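Local coordinates for protein methyltransferase 1 (PDB 2I2X) that transfers the methyl group of methanol to the cob(I)amide carried by its partner corrinoid protein, as the zinc-dependent first methyltransferase of methanol-fed methanogenesis, at residues 69-74 with 110-115; 183-188 with 388-393; 383-388 with 393-398. All blocks are in the same frame, centred on the assembly; numbering follows the deposited sequence.

Contact 1 lies on one side of the chain's centre, contacts 2 and 3 together on the other, with about 45 Å between the centre of contact 1 and that of either. In sequence contact 1 closes first, joining helices 55-76 and 95-116, which flank strand 80-86 of the parallel barrel sheet. Contacts 2 and 3 cross along the chain and share N388 and A393. Helix 389-409 serves both, the two centres being about 8 Å apart. Contact 1 thus pairs neighbouring barrel helices; contact 2 joins the start of helix 389-409 to helix 181-210, some 200 residues earlier, while contact 3 joins it to the loop just before it.

Contact 1. Residues 69-74 with 110-115; sequences VMERMV and EKYHDE
Two neighbouring outer helices of the TIM barrel, 55-76 and 95-116, meet here through M70, E71 and V74 on one side and Y112 on the other. The short helical segments run nearly parallel, 21° between their directions, with axes 10.6 Å apart, and the Y112 ring spans the gap. M70 CB sits almost exactly over the ring centre, 3.5 Å from the centroid and 9° off the normal, which meets the geometry of a CH-pi contact. M70 turns CG beside its own backbone N, and further bends at chi2 and chi3 bring its CE to 3.8 Å from Y112 CB. Strand 80-86 separates the two helices in sequence, giving the helix-strand-helix order of successive beta-alpha units, and M70 also packs on I81 and L83 of that strand. At the ring edge, V74 CG1 approaches Y112 CD2 at 4.1 Å. The phenol end is fixed by a hydrogen bond: Y112 OH donates to E71 OE1 at 2.8 Å, and E71 OE1 receives it through its anti lone pair, the one away from OE2, with carboxylate and ring planes 68° apart. E71 OE2 is bonded to Q75 NE2, one turn further along the same helix.

Contact 2. Residues 183-188 with 388-393; sequences GLLYSI and NIYLRA
L185 stands between two partners on the facing helix and gives one methyl to each. Its CD1 reaches Y390 CE1 at 3.6 Å; the two side chains cross at about a right angle, and the methyl comes to the ring obliquely. The other branch, L185 CD2, meets A393 CB at 3.7 Å. Y390 and A393 are three residues apart, so they lie on one side of their helix, and the end of the leucine fits between the tyrosine ring and the alanine methyl. The backbones come nearest where the small alanine sits, with the CA atoms of L185 and A393 7.0 Å apart. Y390 carries CG opposite its backbone N (chi1 159°), which swings the ring toward L185 although the CA–CB bond itself does not aim there. Beyond the ring, Y390 OH is hydrogen-bonded to P433 O, and the ring stacks with F439 of helix 436-450. N388 is the N-cap of the helix bearing Y390: its OD1 takes the amide hydrogen of L391 N at 2.8 Å, with an N-H...O angle of 164° and the donor above the carbonyl plane. All three touching residues are buried and their contacts apolar, a helix-helix interface joining helix 181-210 to the first turns of helix 389-409.

Contact 3. Residues 383-388 with 393-398; sequences VKDGDN and AKNAAI
The N395 side chain meets D385 and overlaps the aliphatic part of K384, closing a short turn against the helix that follows it. D385 to N388 forms a type I beta turn, with N388 N bonded to D385 O at 2.9 Å, and N388 is the N-cap of helix 389-409; N395, almost two turns into that helix, reaches back across to the turn. Its amide donates to the carboxylate: N395 ND2 lies 2.8 Å from D385 OD1, the N-H...O angle is 153°, and the acceptor is only 5° out of the amide plane. D385 OD1 uses its anti lone pair, and the carboxylate and amide planes are turned 53° from each other, the two side chains crossing at about a right angle. With CG opposite the carbonyl carbon, N395 sends its amide out toward the turn. The same ND2 is also bonded to S381 O near the end of helix 372-383, so one amide nitrogen ties together the preceding helix, the turn and the following helix. This is a tight loop at the protein surface joining two consecutive helices, 372-383 and 389-409, with A396 of the second helix packing on V378 and I382 of the first. K384 lies across the amide at an oblique angle and holds its CE 3.8 Å from N395 ND2.

Contact 1. Residues 69-74 with 110-115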
loop_
_atom_site.group_PDB
_atom_site.type_symbol
_atom_site.label_atom_id
_atom_site.label_comp_id
_atom_site.label_asym_id
_atom_site.label_seq_id
_atom_site.Cartn_x
_atom_site.Cartn_y
_atom_site.Cartn_z
ATOM N N VAL A 69 -3.572 -8.816 -10.914
ATOM C CA VAL A 69 -4.711 -7.931 -10.819
ATOM C C VAL A 69 -6.028 -8.651 -11.130
ATOM O O VAL A 69 -6.978 -8.577 -10.334
ATOM C CB VAL A 69 -4.558 -6.735 -11.820
ATOM C CG1 VAL A 69 -5.810 -5.884 -11.813
ATOM C CG2 VAL A 69 -3.330 -5.901 -11.497
ATOM N N MET A 70 -6.117 -9.327 -12.278
ATOM C CA MET A 70 -7.398 -9.947 -12.643
ATOM C C MET A 70 -7.781 -11.026 -11.587
ATOM O O MET A 70 -8.924 -11.127 -11.155
ATOM C CB MET A 70 -7.371 -10.538 -14.066
ATOM C CG MET A 70 -7.079 -9.530 -15.224
ATOM S SD MET A 70 -8.221 -8.116 -15.288
ATOM C CE MET A 70 -9.839 -8.870 -15.505
ATOM N N GLU A 71 -6.795 -11.802 -11.169
ATOM C CA GLU A 71 -7.005 -12.855 -10.215
ATOM C C GLU A 71 -7.583 -12.242 -8.933
ATOM O O GLU A 71 -8.630 -12.668 -8.457
ATOM C CB GLU A 71 -5.683 -13.626 -9.987
ATOM C CG GLU A 71 -5.773 -14.848 -9.062
ATOM C CD GLU A 71 -6.748 -15.938 -9.542
ATOM O OE1 GLU A 71 -7.073 -15.995 -10.764
ATOM O OE2 GLU A 71 -7.183 -16.738 -8.664
ATOM N N ARG A 72 -6.959 -11.185 -8.424
ATOM C CA ARG A 72 -7.457 -10.591 -7.210
ATOM C C ARG A 72 -8.886 -10.094 -7.331
ATOM O O ARG A 72 -9.689 -10.297 -6.429
ATOM C CB ARG A 72 -6.576 -9.447 -6.723
ATOM C CG ARG A 72 -7.021 -9.027 -5.315
ATOM C CD ARG A 72 -6.623 -10.136 -4.269
ATOM N NE ARG A 72 -6.007 -9.396 -3.204
ATOM C CZ ARG A 72 -4.806 -9.594 -2.707
ATOM N NH1 ARG A 72 -4.070 -10.618 -3.060
ATOM N NH2 ARG A 72 -4.381 -8.763 -1.785
ATOM N N MET A 73 -9.196 -9.418 -8.432
ATOM C CA MET A 73 -10.506 -8.823 -8.605
ATOM C C MET A 73 -11.581 -9.896 -8.514
ATOM O O MET A 73 -12.604 -9.676 -7.870
ATOM C CB MET A 73 -10.609 -8.065 -9.931
ATOM C CG MET A 73 -9.762 -6.781 -10.039
ATOM S SD MET A 73 -9.924 -5.664 -8.626
ATOM C CE MET A 73 -11.247 -4.747 -9.242
ATOM N N VAL A 74 -11.351 -11.061 -9.119
ATOM C CA VAL A 74 -12.394 -12.079 -9.150
ATOM C C VAL A 74 -12.461 -12.810 -7.799
ATOM O O VAL A 74 -13.523 -13.257 -7.387
ATOM C CB VAL A 74 -12.297 -13.061 -10.394
ATOM C CG1 VAL A 74 -12.339 -12.261 -11.745
ATOM C CG2 VAL A 74 -11.061 -13.922 -10.326
ATOM N N GLU A 110 -8.975 -10.810 -21.642
ATOM C CA GLU A 110 -10.033 -11.561 -22.377
ATOM C C GLU A 110 -10.313 -12.900 -21.737
ATOM O O GLU A 110 -11.472 -13.248 -21.534
ATOM C CB GLU A 110 -9.688 -11.759 -23.848
ATOM C CG GLU A 110 -10.035 -10.540 -24.697
ATOM C CD GLU A 110 -9.145 -10.319 -25.946
ATOM O OE1 GLU A 110 -8.074 -10.936 -26.116
ATOM O OE2 GLU A 110 -9.535 -9.478 -26.770
ATOM N N LYS A 111 -9.262 -13.642 -21.403
ATOM C CA LYS A 111 -9.460 -14.919 -20.754
ATOM C C LYS A 111 -10.343 -14.755 -19.479
ATOM O O LYS A 111 -11.277 -15.541 -19.271
ATOM C CB LYS A 111 -8.110 -15.616 -20.479
ATOM C CG LYS A 111 -8.224 -17.000 -19.773
ATOM C CD LYS A 111 -6.898 -17.514 -19.136
ATOM C CE LYS A 111 -7.122 -18.570 -17.973
ATOM N NZ LYS A 111 -7.144 -17.982 -16.553
ATOM N N TYR A 112 -10.076 -13.723 -18.663
ATOM C CA TYR A 112 -10.839 -13.493 -17.435
ATOM C C TYR A 112 -12.239 -13.012 -17.717
ATOM O O TYR A 112 -13.185 -13.443 -17.057
ATOM C CB TYR A 112 -10.136 -12.513 -16.489
ATOM C CG TYR A 112 -9.108 -13.172 -15.625
ATOM C CD1 TYR A 112 -7.822 -13.432 -16.117
ATOM C CD2 TYR A 112 -9.422 -13.576 -14.312
ATOM C CE1 TYR A 112 -6.873 -14.051 -15.340
ATOM C CE2 TYR A 112 -8.478 -14.215 -13.521
ATOM C CZ TYR A 112 -7.199 -14.441 -14.043
ATOM O OH TYR A 112 -6.241 -15.058 -13.275
ATOM N N HIS A 113 -12.373 -12.106 -18.685
ATOM C CA HIS A 113 -13.695 -11.610 -19.056
ATOM C C HIS A 113 -14.572 -12.770 -19.574
ATOM O O HIS A 113 -15.735 -12.870 -19.187
ATOM C CB HIS A 113 -13.612 -10.447 -20.055
ATOM C CG HIS A 113 -14.949 -9.995 -20.572
ATOM N ND1 HIS A 113 -15.372 -10.242 -21.865
ATOM C CD2 HIS A 113 -15.968 -9.336 -19.961
ATOM C CE1 HIS A 113 -16.589 -9.746 -22.029
ATOM N NE2 HIS A 113 -16.972 -9.190 -20.889
ATOM N N ASP A 114 -14.006 -13.650 -20.402
ATOM C CA ASP A 114 -14.743 -14.799 -20.929
ATOM C C ASP A 114 -15.210 -15.763 -19.834
ATOM O O ASP A 114 -16.375 -16.165 -19.831
ATOM C CB ASP A 114 -13.949 -15.542 -22.011
ATOM C CG ASP A 114 -13.731 -14.698 -23.275
ATOM O OD1 ASP A 114 -14.503 -13.741 -23.524
ATOM O OD2 ASP A 114 -12.781 -14.995 -24.042
ATOM N N GLU A 115 -14.323 -16.105 -18.904
ATOM C CA GLU A 115 -14.659 -17.009 -17.799
ATOM C C GLU A 115 -15.627 -16.465 -16.766
ATOM O O GLU A 115 -16.574 -17.160 -16.383
ATOM C CB GLU A 115 -13.416 -17.401 -17.042
ATOM C CG GLU A 115 -12.895 -18.750 -17.405
ATOM C CD GLU A 115 -12.588 -19.560 -16.159
ATOM O OE1 GLU A 115 -13.530 -20.229 -15.641
ATOM O OE2 GLU A 115 -11.402 -19.510 -15.718
#

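Contact 2. Residues 183-188 with 388-393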
loop_
_atom_site.group_PDB
_atom_site.type_symbol
_atom_site.label_atom_id
_atom_site.label_comp_id
_atom_site.label_asym_id
_atom_site.label_seq_id
_atom_site.Cartn_x
_atom_site.Cartn_y
_atom_site.Cartn_z
ATOM N N GLY A 183 5.250 33.834 -15.761
ATOM C CA GLY A 183 5.895 32.702 -16.418
ATOM C C GLY A 183 5.040 31.444 -16.289
ATOM O O GLY A 183 4.860 30.691 -17.258
ATOM N N LEU A 184 4.484 31.232 -15.099
ATOM C CA LEU A 184 3.505 30.170 -14.911
ATOM C C LEU A 184 2.355 30.274 -15.911
ATOM O O LEU A 184 2.047 29.287 -16.588
ATOM C CB LEU A 184 2.982 30.163 -13.470
ATOM C CG LEU A 184 3.607 29.318 -12.342
ATOM C CD1 LEU A 184 4.995 28.737 -12.612
ATOM C CD2 LEU A 184 3.594 30.129 -11.037
ATOM N N LEU A 185 1.734 31.461 -15.995
ATOM C CA LEU A 185 0.657 31.741 -16.974
ATOM C C LEU A 185 1.052 31.438 -18.417
ATOM O O LEU A 185 0.277 30.855 -19.195
ATOM C CB LEU A 185 0.216 33.191 -16.886
ATOM C CG LEU A 185 -1.274 33.554 -17.064
ATOM C CD1 LEU A 185 -1.443 35.001 -17.375
ATOM C CD2 LEU A 185 -1.993 32.718 -18.114
ATOM N N TYR A 186 2.281 31.796 -18.768
ATOM C CA TYR A 186 2.719 31.635 -20.127
ATOM C C TYR A 186 3.015 30.172 -20.427
ATOM O O TYR A 186 2.494 29.622 -21.411
ATOM C CB TYR A 186 3.929 32.544 -20.394
ATOM C CG TYR A 186 4.523 32.461 -21.771
ATOM C CD1 TYR A 186 3.800 32.860 -22.900
ATOM C CD2 TYR A 186 5.854 32.049 -21.953
ATOM C CE1 TYR A 186 4.390 32.838 -24.195
ATOM C CE2 TYR A 186 6.447 32.010 -23.242
ATOM C CZ TYR A 186 5.705 32.410 -24.336
ATOM O OH TYR A 186 6.277 32.349 -25.572
ATOM N N SER A 187 3.854 29.550 -19.596
ATOM C CA SER A 187 4.222 28.134 -19.774
ATOM C C SER A 187 3.045 27.198 -19.813
ATOM O O SER A 187 2.912 26.394 -20.733
ATOM C CB SER A 187 5.211 27.650 -18.698
ATOM O OG SER A 187 4.769 28.005 -17.416
ATOM N N ILE A 188 2.164 27.333 -18.838
ATOM C CA ILE A 188 1.054 26.395 -18.719
ATOM C C ILE A 188 -0.115 26.820 -19.608
ATOM O O ILE A 188 -0.579 26.074 -20.479
ATOM C CB ILE A 188 0.564 26.261 -17.219
ATOM C CG1 ILE A 188 1.737 25.934 -16.275
ATOM C CG2 ILE A 188 -0.566 25.281 -17.118
ATOM C CD1 ILE A 188 1.386 26.052 -14.799
ATOM N N ASN A 388 -10.450 32.432 -26.102
ATOM C CA ASN A 388 -9.172 33.050 -25.862
ATOM C C ASN A 388 -8.347 32.247 -24.827
ATOM O O ASN A 388 -8.652 32.257 -23.611
ATOM C CB ASN A 388 -9.478 34.449 -25.333
ATOM C CG ASN A 388 -8.259 35.352 -25.291
ATOM O OD1 ASN A 388 -7.221 34.991 -24.726
ATOM N ND2 ASN A 388 -8.390 36.555 -25.867
ATOM N N ILE A 389 -7.294 31.574 -25.289
ATOM C CA ILE A 389 -6.537 30.671 -24.409
ATOM C C ILE A 389 -5.714 31.367 -23.335
ATOM O O ILE A 389 -5.494 30.797 -22.250
ATOM C CB ILE A 389 -5.640 29.671 -25.190
ATOM C CG1 ILE A 389 -4.640 30.400 -26.115
ATOM C CG2 ILE A 389 -6.509 28.676 -25.965
ATOM C CD1 ILE A 389 -3.588 29.478 -26.743
ATOM N N TYR A 390 -5.225 32.570 -23.624
ATOM C CA TYR A 390 -4.514 33.332 -22.603
ATOM C C TYR A 390 -5.496 33.888 -21.587
ATOM O O TYR A 390 -5.367 33.674 -20.381
ATOM C CB TYR A 390 -3.758 34.481 -23.256
ATOM C CG TYR A 390 -3.394 35.637 -22.349
ATOM C CD1 TYR A 390 -2.404 35.502 -21.394
ATOM C CD2 TYR A 390 -4.023 36.870 -22.474
ATOM C CE1 TYR A 390 -2.048 36.541 -20.570
ATOM C CE2 TYR A 390 -3.667 37.954 -21.644
ATOM C CZ TYR A 390 -2.662 37.773 -20.696
ATOM O OH TYR A 390 -2.266 38.809 -19.863
ATOM N N LEU A 391 -6.477 34.622 -22.085
ATOM C CA LEU A 391 -7.399 35.314 -21.229
ATOM C C LEU A 391 -8.206 34.362 -20.351
ATOM O O LEU A 391 -8.460 34.680 -19.190
ATOM C CB LEU A 391 -8.304 36.236 -22.059
ATOM C CG LEU A 391 -9.227 37.203 -21.295
ATOM C CD1 LEU A 391 -8.485 38.019 -20.240
ATOM C CD2 LEU A 391 -10.008 38.103 -22.262
ATOM N N ARG A 392 -8.636 33.224 -20.892
ATOM C CA ARG A 392 -9.352 32.234 -20.061
ATOM C C ARG A 392 -8.480 31.704 -18.923
ATOM O O ARG A 392 -8.949 31.533 -17.800
ATOM C CB ARG A 392 -9.973 31.093 -20.891
ATOM C CG ARG A 392 -9.031 30.033 -21.410
ATOM C CD ARG A 392 -9.728 29.219 -22.537
ATOM N NE ARG A 392 -8.990 28.000 -22.853
ATOM C CZ ARG A 392 -9.480 26.953 -23.515
ATOM N NH1 ARG A 392 -10.717 26.952 -23.994
ATOM N NH2 ARG A 392 -8.720 25.892 -23.694
ATOM N N ALA A 393 -7.206 31.481 -19.219
ATOM C CA ALA A 393 -6.241 31.041 -18.230
ATOM C C ALA A 393 -5.982 32.108 -17.169
ATOM O O ALA A 393 -5.902 31.807 -15.946
ATOM C CB ALA A 393 -4.942 30.607 -18.902
#

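Contact 3. Residues 383-388 with 393-398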
loop_
_atom_site.group_PDB
_atom_site.type_symbol
_atom_site.label_atom_id
_atom_site.label_comp_id
_atom_site.label_asym_id
_atom_site.label_seq_id
_atom_site.Cartn_x
_atom_site.Cartn_y
_atom_site.Cartn_z
ATOM N N VAL A 383 -14.960 29.704 -19.100
ATOM C CA VAL A 383 -15.794 29.637 -20.289
ATOM C C VAL A 383 -16.233 31.036 -20.714
ATOM O O VAL A 383 -16.481 31.280 -21.901
ATOM C CB VAL A 383 -17.016 28.673 -20.123
ATOM C CG1 VAL A 383 -16.544 27.263 -19.832
ATOM C CG2 VAL A 383 -17.976 29.162 -19.039
ATOM N N LYS A 384 -16.285 31.964 -19.756
ATOM C CA LYS A 384 -16.683 33.343 -20.068
ATOM C C LYS A 384 -15.746 34.027 -21.085
ATOM O O LYS A 384 -16.123 35.041 -21.650
ATOM C CB LYS A 384 -16.945 34.196 -18.800
ATOM C CG LYS A 384 -15.705 34.618 -18.019
ATOM C CD LYS A 384 -16.035 35.464 -16.799
ATOM C CE LYS A 384 -14.798 36.244 -16.404
ATOM N NZ LYS A 384 -14.446 36.217 -14.953
ATOM N N ASP A 385 -14.561 33.449 -21.330
ATOM C CA ASP A 385 -13.629 33.885 -22.396
ATOM C C ASP A 385 -13.038 32.676 -23.141
ATOM O O ASP A 385 -11.900 32.690 -23.603
ATOM C CB ASP A 385 -12.529 34.824 -21.849
ATOM C CG ASP A 385 -13.061 36.242 -21.528
ATOM O OD1 ASP A 385 -13.037 36.640 -20.345
ATOM O OD2 ASP A 385 -13.515 36.973 -22.448
ATOM N N GLY A 386 -13.851 31.634 -23.279
ATOM C CA GLY A 386 -13.401 30.342 -23.786
ATOM C C GLY A 386 -12.680 30.297 -25.112
ATOM O O GLY A 386 -11.938 29.332 -25.384
ATOM N N ASP A 387 -12.883 31.312 -25.959
ATOM C CA ASP A 387 -12.224 31.329 -27.283
ATOM C C ASP A 387 -10.786 31.767 -27.194
ATOM O O ASP A 387 -10.008 31.470 -28.069
ATOM C CB ASP A 387 -12.978 32.202 -28.284
ATOM C CG ASP A 387 -14.351 31.651 -28.610
ATOM O OD1 ASP A 387 -14.446 30.465 -29.012
ATOM O OD2 ASP A 387 -15.348 32.411 -28.473
ATOM N N ASN A 388 -10.450 32.432 -26.102
ATOM C CA ASN A 388 -9.172 33.050 -25.862
ATOM C C ASN A 388 -8.347 32.247 -24.827
ATOM O O ASN A 388 -8.652 32.257 -23.611
ATOM C CB ASN A 388 -9.478 34.449 -25.333
ATOM C CG ASN A 388 -8.259 35.352 -25.291
ATOM O OD1 ASN A 388 -7.221 34.991 -24.726
ATOM N ND2 ASN A 388 -8.390 36.555 -25.867
ATOM N N ALA A 393 -7.206 31.481 -19.219
ATOM C CA ALA A 393 -6.241 31.041 -18.230
ATOM C C ALA A 393 -5.982 32.108 -17.169
ATOM O O ALA A 393 -5.902 31.807 -15.946
ATOM C CB ALA A 393 -4.942 30.607 -18.902
ATOM N N LYS A 394 -5.838 33.355 -17.611
ATOM C CA LYS A 394 -5.668 34.443 -16.649
ATOM C C LYS A 394 -6.903 34.546 -15.743
ATOM O O LYS A 394 -6.747 34.745 -14.534
ATOM C CB LYS A 394 -5.373 35.756 -17.355
ATOM C CG LYS A 394 -5.070 36.941 -16.446
ATOM C CD LYS A 394 -4.259 38.019 -17.204
ATOM C CE LYS A 394 -5.128 38.905 -18.168
ATOM N NZ LYS A 394 -6.249 39.652 -17.476
ATOM N N ASN A 395 -8.110 34.391 -16.309
ATOM C CA ASN A 395 -9.339 34.476 -15.521
ATOM C C ASN A 395 -9.302 33.426 -14.387
ATOM O O ASN A 395 -9.628 33.722 -13.236
ATOM C CB ASN A 395 -10.589 34.260 -16.395
ATOM C CG ASN A 395 -10.840 35.419 -17.415
ATOM O OD1 ASN A 395 -10.229 36.489 -17.345
ATOM N ND2 ASN A 395 -11.752 35.181 -18.351
ATOM N N ALA A 396 -8.850 32.222 -14.717
ATOM C CA ALA A 396 -8.861 31.115 -13.790
ATOM C C ALA A 396 -7.910 31.421 -12.652
ATOM O O ALA A 396 -8.255 31.251 -11.477
ATOM C CB ALA A 396 -8.485 29.796 -14.502
ATOM N N ALA A 397 -6.724 31.890 -12.996
ATOM C CA ALA A 397 -5.712 32.261 -12.024
ATOM C C ALA A 397 -6.212 33.336 -11.061
ATOM O O ALA A 397 -5.963 33.257 -9.855
ATOM C CB ALA A 397 -4.452 32.747 -12.768
ATOM N N ILE A 398 -6.926 34.337 -11.587
ATOM C CA ILE A 398 -7.413 35.450 -10.751
ATOM C C ILE A 398 -8.612 35.015 -9.922
ATOM O O ILE A 398 -8.758 35.427 -8.768
ATOM C CB ILE A 398 -7.734 36.735 -11.584
ATOM C CG1 ILE A 398 -6.425 37.385 -12.066
ATOM C CG2 ILE A 398 -8.559 37.742 -10.753
ATOM C CD1 ILE A 398 -6.619 38.432 -13.199
#